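Local atomic coordinates of competence damage-inducible protein A (Klebsiella pneumoniae subsp. pneumoniae MGH 78578, PDB entry 5V01), a protein that is of unknown function but belongs to the CinA family, whose name suggests a link to competence and DNA damage. Residues Phe131-Met144 with Tyr160-Gln173. Numbering follows the deposited sequence. Where two conformers were deposited one is given.
With NA (sodium ion), chain E.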
loop_
_atom_site.group_PDB
_atom_site.type_symbol
_atom_site.label_atom_id
_atom_site.label_comp_id
_atom_site.label_asym_id
_atom_site.label_seq_id
_atom_site.Cartn_x
_atom_site.Cartn_y
_atom_site.Cartn_z
ATOM N N PHE A 131 -13.184 -8.404 6.159
ATOM C CA PHE A 131 -13.124 -6.964 6.187
ATOM C C PHE A 131 -13.394 -6.470 7.585
ATOM O O PHE A 131 -14.276 -7.046 8.265
ATOM C CB PHE A 131 -14.221 -6.374 5.280
ATOM C CG PHE A 131 -14.067 -6.734 3.826
ATOM C CD1 PHE A 131 -14.530 -7.938 3.351
ATOM C CD2 PHE A 131 -13.418 -5.862 2.942
ATOM C CE1 PHE A 131 -14.363 -8.288 2.027
ATOM C CE2 PHE A 131 -13.253 -6.206 1.614
ATOM C CZ PHE A 131 -13.735 -7.407 1.143
ATOM N N ALA A 132 -12.720 -5.399 7.988
ATOM C CA ALA A 132 -13.057 -4.627 9.184
ATOM C C ALA A 132 -13.114 -3.149 8.849
ATOM O O ALA A 132 -12.217 -2.651 8.144
ATOM C CB ALA A 132 -12.042 -4.854 10.280
ATOM N N TRP A 133 -14.148 -2.459 9.323
ATOM C CA TRP A 133 -14.249 -1.012 9.229
ATOM C C TRP A 133 -14.332 -0.532 10.670
ATOM O O TRP A 133 -15.266 -0.909 11.404
ATOM C CB TRP A 133 -15.479 -0.560 8.426
ATOM C CG TRP A 133 -15.569 -1.083 7.054
ATOM C CD1 TRP A 133 -15.254 -0.399 5.881
ATOM C CD2 TRP A 133 -16.074 -2.354 6.642
ATOM N NE1 TRP A 133 -15.514 -1.188 4.803
ATOM C CE2 TRP A 133 -16.006 -2.392 5.229
ATOM C CE3 TRP A 133 -16.617 -3.459 7.320
ATOM C CZ2 TRP A 133 -16.433 -3.498 4.489
ATOM C CZ3 TRP A 133 -17.035 -4.545 6.580
ATOM C CH2 TRP A 133 -16.957 -4.558 5.187
ATOM N N ASN A 134 -13.346 0.244 11.091
ATOM C CA ASN A 134 -13.162 0.681 12.459
ATOM C C ASN A 134 -13.318 2.200 12.477
ATOM O O ASN A 134 -12.480 2.906 11.940
ATOM C CB ASN A 134 -11.808 0.176 12.953
ATOM C CG ASN A 134 -11.466 0.603 14.357
ATOM O OD1 ASN A 134 -12.036 1.541 14.906
ATOM N ND2 ASN A 134 -10.470 -0.072 14.928
ATOM N N PHE A 135 -14.422 2.689 13.056
ATOM C CA PHE A 135 -14.700 4.112 13.178
ATOM C C PHE A 135 -14.414 4.483 14.630
ATOM O O PHE A 135 -15.210 4.176 15.519
ATOM C CB PHE A 135 -16.174 4.412 12.799
ATOM C CG PHE A 135 -16.596 5.841 13.024
ATOM C CD1 PHE A 135 -15.912 6.907 12.485
ATOM C CD2 PHE A 135 -17.743 6.102 13.743
ATOM C CE1 PHE A 135 -16.314 8.221 12.699
ATOM C CE2 PHE A 135 -18.161 7.407 13.967
ATOM C CZ PHE A 135 -17.424 8.470 13.474
ATOM N N ARG A 136 -13.278 5.127 14.868
ATOM C CA ARG A 136 -12.899 5.640 16.188
ATOM C C ARG A 136 -12.984 4.591 17.303
ATOM O O ARG A 136 -13.328 4.918 18.434
ATOM C CB ARG A 136 -13.747 6.884 16.520
ATOM C CG ARG A 136 -13.496 8.031 15.560
ATOM C CD ARG A 136 -14.299 9.287 15.851
ATOM N NE ARG A 136 -13.714 10.444 15.172
ATOM C CZ ARG A 136 -14.298 11.635 15.032
ATOM N NH1 ARG A 136 -15.519 11.860 15.513
ATOM N NH2 ARG A 136 -13.655 12.619 14.407
ATOM N N GLY A 137 -12.670 3.335 16.975
ATOM C CA GLY A 137 -12.932 2.197 17.884
ATOM C C GLY A 137 -14.154 1.326 17.557
ATOM O O GLY A 137 -14.165 0.138 17.887
ATOM N N GLN A 138 -15.211 1.896 16.982
ATOM C CA GLN A 138 -16.425 1.097 16.755
ATOM C C GLN A 138 -16.085 0.278 15.491
ATOM O O GLN A 138 -15.958 0.857 14.429
ATOM C CB GLN A 138 -17.690 1.983 16.607
ATOM C CG GLN A 138 -18.889 1.581 17.483
ATOM C CD GLN A 138 -18.629 1.739 18.984
ATOM O OE1 GLN A 138 -17.978 2.691 19.423
ATOM N NE2 GLN A 138 -19.142 0.808 19.775
ATOM N N THR A 139 -15.878 -1.040 15.641
ATOM C CA THR A 139 -15.478 -1.945 14.532
ATOM C C THR A 139 -16.579 -2.919 14.138
ATOM O O THR A 139 -17.153 -3.605 14.992
ATOM C CB THR A 139 -14.204 -2.764 14.861
ATOM O OG1 THR A 139 -13.147 -1.865 15.193
ATOM C CG2 THR A 139 -13.739 -3.623 13.663
ATOM N N GLU A 140 -16.887 -2.939 12.853
ATOM C CA GLU A 140 -17.762 -3.922 12.257
ATOM C C GLU A 140 -16.948 -4.772 11.307
ATOM O O GLU A 140 -16.002 -4.266 10.667
ATOM C CB GLU A 140 -18.874 -3.230 11.460
ATOM C CG GLU A 140 -19.897 -2.503 12.299
ATOM C CD GLU A 140 -20.626 -1.371 11.579
ATOM O OE1 GLU A 140 -20.534 -1.215 10.336
ATOM O OE2 GLU A 140 -21.322 -0.619 12.289
ATOM N N THR A 141 -17.321 -6.034 11.173
ATOM C CA THR A 141 -16.620 -6.952 10.299
ATOM C C THR A 141 -17.574 -7.659 9.359
ATOM O O THR A 141 -18.776 -7.743 9.617
ATOM C CB THR A 141 -15.854 -8.017 11.098
ATOM O OG1 THR A 141 -16.813 -8.811 11.832
ATOM C CG2 THR A 141 -14.844 -7.362 12.024
ATOM N N LYS A 142 -17.023 -8.199 8.282
ATOM C CA LYS A 142 -17.795 -8.948 7.296
ATOM C C LYS A 142 -16.919 -9.930 6.567
ATOM O O LYS A 142 -15.819 -9.576 6.139
ATOM C CB LYS A 142 -18.420 -7.997 6.265
ATOM C CG LYS A 142 -19.225 -8.656 5.149
ATOM C CD LYS A 142 -20.634 -8.955 5.615
ATOM C CE LYS A 142 -21.550 -9.274 4.452
ATOM N NZ LYS A 142 -21.626 -10.733 4.203
ATOM N N ARG A 143 -17.404 -11.161 6.428
ATOM C CA ARG A 143 -16.772 -12.190 5.605
ATOM C C ARG A 143 -17.495 -12.269 4.273
ATOM O O ARG A 143 -18.726 -12.368 4.239
ATOM C CB ARG A 143 -16.852 -13.543 6.304
ATOM C CG ARG A 143 -16.245 -14.702 5.529
ATOM C CD ARG A 143 -16.466 -16.023 6.264
ATOM N NE ARG A 143 -15.807 -17.155 5.616
ATOM C CZ ARG A 143 -16.284 -17.795 4.547
ATOM N NH1 ARG A 143 -17.433 -17.409 4.004
ATOM N NH2 ARG A 143 -15.610 -18.821 4.019
ATOM N N MET A 144 -16.726 -12.223 3.186
ATOM C CA MET A 144 -17.257 -12.361 1.816
ATOM C C MET A 144 -16.568 -13.532 1.129
ATOM O O MET A 144 -15.450 -13.900 1.505
ATOM C CB MET A 144 -17.020 -11.082 0.998
ATOM C CG MET A 144 -17.732 -9.846 1.516
ATOM S SD MET A 144 -19.510 -9.979 1.356
ATOM C CE MET A 144 -19.752 -9.771 -0.409
ATOM N N TYR A 160 -15.590 -3.665 -2.889
ATOM C CA TYR A 160 -16.513 -3.925 -1.773
ATOM C C TYR A 160 -16.135 -3.084 -0.560
ATOM O O TYR A 160 -16.991 -2.508 0.101
ATOM C CB TYR A 160 -16.509 -5.414 -1.412
ATOM C CG TYR A 160 -17.516 -5.748 -0.350
ATOM C CD1 TYR A 160 -18.849 -5.857 -0.682
ATOM C CD2 TYR A 160 -17.159 -5.876 0.989
ATOM C CE1 TYR A 160 -19.800 -6.122 0.268
ATOM C CE2 TYR A 160 -18.118 -6.142 1.939
ATOM C CZ TYR A 160 -19.436 -6.251 1.569
ATOM O OH TYR A 160 -20.418 -6.513 2.489
ATOM N N ALA A 161 -14.845 -3.045 -0.244
ATOM C CA ALA A 161 -14.393 -2.255 0.897
ATOM C C ALA A 161 -14.833 -0.802 0.785
ATOM O O ALA A 161 -15.281 -0.193 1.759
ATOM C CB ALA A 161 -12.889 -2.332 1.062
ATOM N N LEU A 162 -14.691 -0.258 -0.428
ATOM C CA LEU A 162 -15.030 1.127 -0.685
ATOM C C LEU A 162 -16.545 1.362 -0.716
ATOM O O LEU A 162 -17.013 2.384 -0.223
ATOM C CB LEU A 162 -14.394 1.616 -1.987
ATOM C CG LEU A 162 -12.863 1.720 -1.958
ATOM C CD1 LEU A 162 -12.320 1.800 -3.391
ATOM C CD2 LEU A 162 -12.400 2.902 -1.120
ATOM N N ALA A 163 -17.284 0.456 -1.361
ATOM C CA ALA A 163 -18.743 0.596 -1.449
ATOM C C ALA A 163 -19.345 0.535 -0.048
ATOM O O ALA A 163 -20.230 1.329 0.298
ATOM C CB ALA A 163 -19.335 -0.470 -2.342
ATOM N N ALA A 164 -18.856 -0.392 0.771
ATOM C CA ALA A 164 -19.363 -0.497 2.151
ATOM C C ALA A 164 -18.992 0.743 2.971
ATOM O O ALA A 164 -19.780 1.270 3.760
ATOM C CB ALA A 164 -18.844 -1.752 2.814
ATOM N N LEU A 165 -17.760 1.238 2.777
ATOM C CA LEU A 165 -17.350 2.471 3.438
ATOM C C LEU A 165 -18.265 3.639 3.042
ATOM O O LEU A 165 -18.659 4.421 3.904
ATOM C CB LEU A 165 -15.910 2.812 3.072
ATOM C CG LEU A 165 -15.404 4.143 3.653
ATOM C CD1 LEU A 165 -15.413 4.120 5.179
ATOM C CD2 LEU A 165 -14.027 4.504 3.114
ATOM N N SER A 166 -18.592 3.748 1.746
ATOM C CA SER A 166 -19.473 4.821 1.240
ATOM C C SER A 166 -20.839 4.819 1.936
ATOM O O SER A 166 -21.357 5.885 2.343
ATOM C CB SER A 166 -19.608 4.779 -0.302
ATOM O OG SER A 166 -20.539 3.816 -0.811
ATOM N N GLU A 167 -21.376 3.613 2.111
ATOM C CA GLU A 167 -22.622 3.405 2.832
ATOM C C GLU A 167 -22.504 3.805 4.291
ATOM O O GLU A 167 -23.348 4.530 4.818
ATOM C CB GLU A 167 -23.109 1.966 2.657
ATOM C CG GLU A 167 -24.535 1.672 3.084
ATOM C CD GLU A 167 -24.752 1.576 4.569
ATOM O OE1 GLU A 167 -23.796 1.411 5.357
ATOM O OE2 GLU A 167 -25.930 1.681 4.954
ATOM N N LYS A 168 -21.428 3.354 4.938
ATOM C CA LYS A 168 -21.234 3.661 6.339
ATOM C C LYS A 168 -21.060 5.139 6.619
ATOM O O LYS A 168 -21.594 5.644 7.611
ATOM C CB LYS A 168 -20.093 2.845 6.943
ATOM C CG LYS A 168 -20.415 1.358 6.996
ATOM C CD LYS A 168 -19.217 0.481 7.312
ATOM C CE LYS A 168 -19.414 -0.979 6.919
ATOM N NZ LYS A 168 -20.560 -1.572 7.619
ATOM N N LEU A 169 -20.391 5.854 5.711
ATOM C CA LEU A 169 -20.187 7.285 5.870
ATOM C C LEU A 169 -21.487 8.067 5.871
ATOM O O LEU A 169 -21.532 9.127 6.458
ATOM C CB LEU A 169 -19.246 7.832 4.791
ATOM C CG LEU A 169 -17.772 7.464 5.017
ATOM C CD1 LEU A 169 -16.943 7.672 3.757
ATOM C CD2 LEU A 169 -17.198 8.252 6.179
ATOM N N ALA A 170 -22.523 7.525 5.226
ATOM C CA ALA A 170 -23.823 8.180 5.178
ATOM C C ALA A 170 -24.602 8.080 6.511
ATOM O O ALA A 170 -25.652 8.703 6.639
ATOM C CB ALA A 170 -24.638 7.612 4.026
ATOM N N HIS A 171 -24.064 7.331 7.489
ATOM C CA HIS A 171 -24.752 7.118 8.758
ATOM C C HIS A 171 -23.939 7.341 10.010
ATOM O O HIS A 171 -24.502 7.490 11.084
ATOM C CB HIS A 171 -25.342 5.712 8.761
ATOM C CG HIS A 171 -26.280 5.508 7.622
ATOM N ND1 HIS A 171 -25.915 5.043 6.383
ATOM C CD2 HIS A 171 -27.577 5.876 7.506
ATOM C CE1 HIS A 171 -26.968 5.083 5.570
ATOM N NE2 HIS A 171 -27.984 5.581 6.234
ATOM N N TRP A 172 -22.610 7.321 9.908
ATOM C CA TRP A 172 -21.783 7.451 11.089
ATOM C C TRP A 172 -21.854 8.828 11.697
ATOM O O TRP A 172 -21.925 9.829 10.979
ATOM C CB TRP A 172 -20.319 7.147 10.756
ATOM C CG TRP A 172 -19.927 5.736 10.831
ATOM C CD1 TRP A 172 -20.373 4.780 11.678
ATOM C CD2 TRP A 172 -18.911 5.133 10.044
ATOM N NE1 TRP A 172 -19.682 3.599 11.470
ATOM C CE2 TRP A 172 -18.778 3.799 10.465
ATOM C CE3 TRP A 172 -18.089 5.603 9.021
ATOM C CZ2 TRP A 172 -17.858 2.915 9.875
ATOM C CZ3 TRP A 172 -17.187 4.733 8.440
ATOM C CH2 TRP A 172 -17.074 3.410 8.869
ATOM N N GLN A 173 -21.786 8.849 13.032
ATOM C CA GLN A 173 -21.500 10.026 13.871
ATOM C C GLN A 173 -20.961 9.548 15.273
ATOM O O GLN A 173 -20.212 10.288 15.942
ATOM C CB GLN A 173 -22.761 10.894 14.027
ATOM C CG GLN A 173 -22.500 12.198 14.773
ATOM C CD GLN A 173 -23.761 12.932 15.197
ATOM O OE1 GLN A 173 -24.619 13.213 14.389
ATOM N NE2 GLN A 173 -23.845 13.262 16.478
ATOM O OXT GLN A 173 -21.232 8.456 15.758
HETATM NA NA NA E . -21.443 8.043 1.619
HETATM O O HOH W 1 -21.146 1.602 13.363
HETATM O O HOH W 2 -19.150 8.212 0.824
HETATM O O HOH W 3 -22.052 9.894 -0.358
#
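K168 lays its CE over one face of the W133 indole, 3.6 Å from CD2, while A161 O and Y160 CE2 meet the edge of that ring. W172, by contrast, is sandwiched: F135 CB sits on one face and K168 CB on the other, and the F135 ring forms an offset stack with the five-membered ring, planes 18° apart. Y160 turns its edge to the face of F131, its CD2 above the ring centre, and receives M144 on its own face, with SD 3.7 Å from CZ in a Met-aromatic contact. CG anti to the backbone N (chi1 -175°) places the Y160 ring for both.

Two direct polar links, and one through water, complete this packing of helix 150-169 on the hairpin 128-145. W133 NE1 donates to a lone pair of A161 O at 3.2 Å, nearly straight (173°); that carbonyl also accepts from L165 N. K168, extended until a bend at its last torsion, forms a salt bridge, NZ 2.7 Å from E140 OE1, with NZ also in cation-pi contact over the W133 six-membered ring. A water joins E140 OE2 to W172 NE1. The buried indole N-H is thus satisfied by helix backbone, and the lysine charge is probably stabilised by both carboxylate and aromatic face.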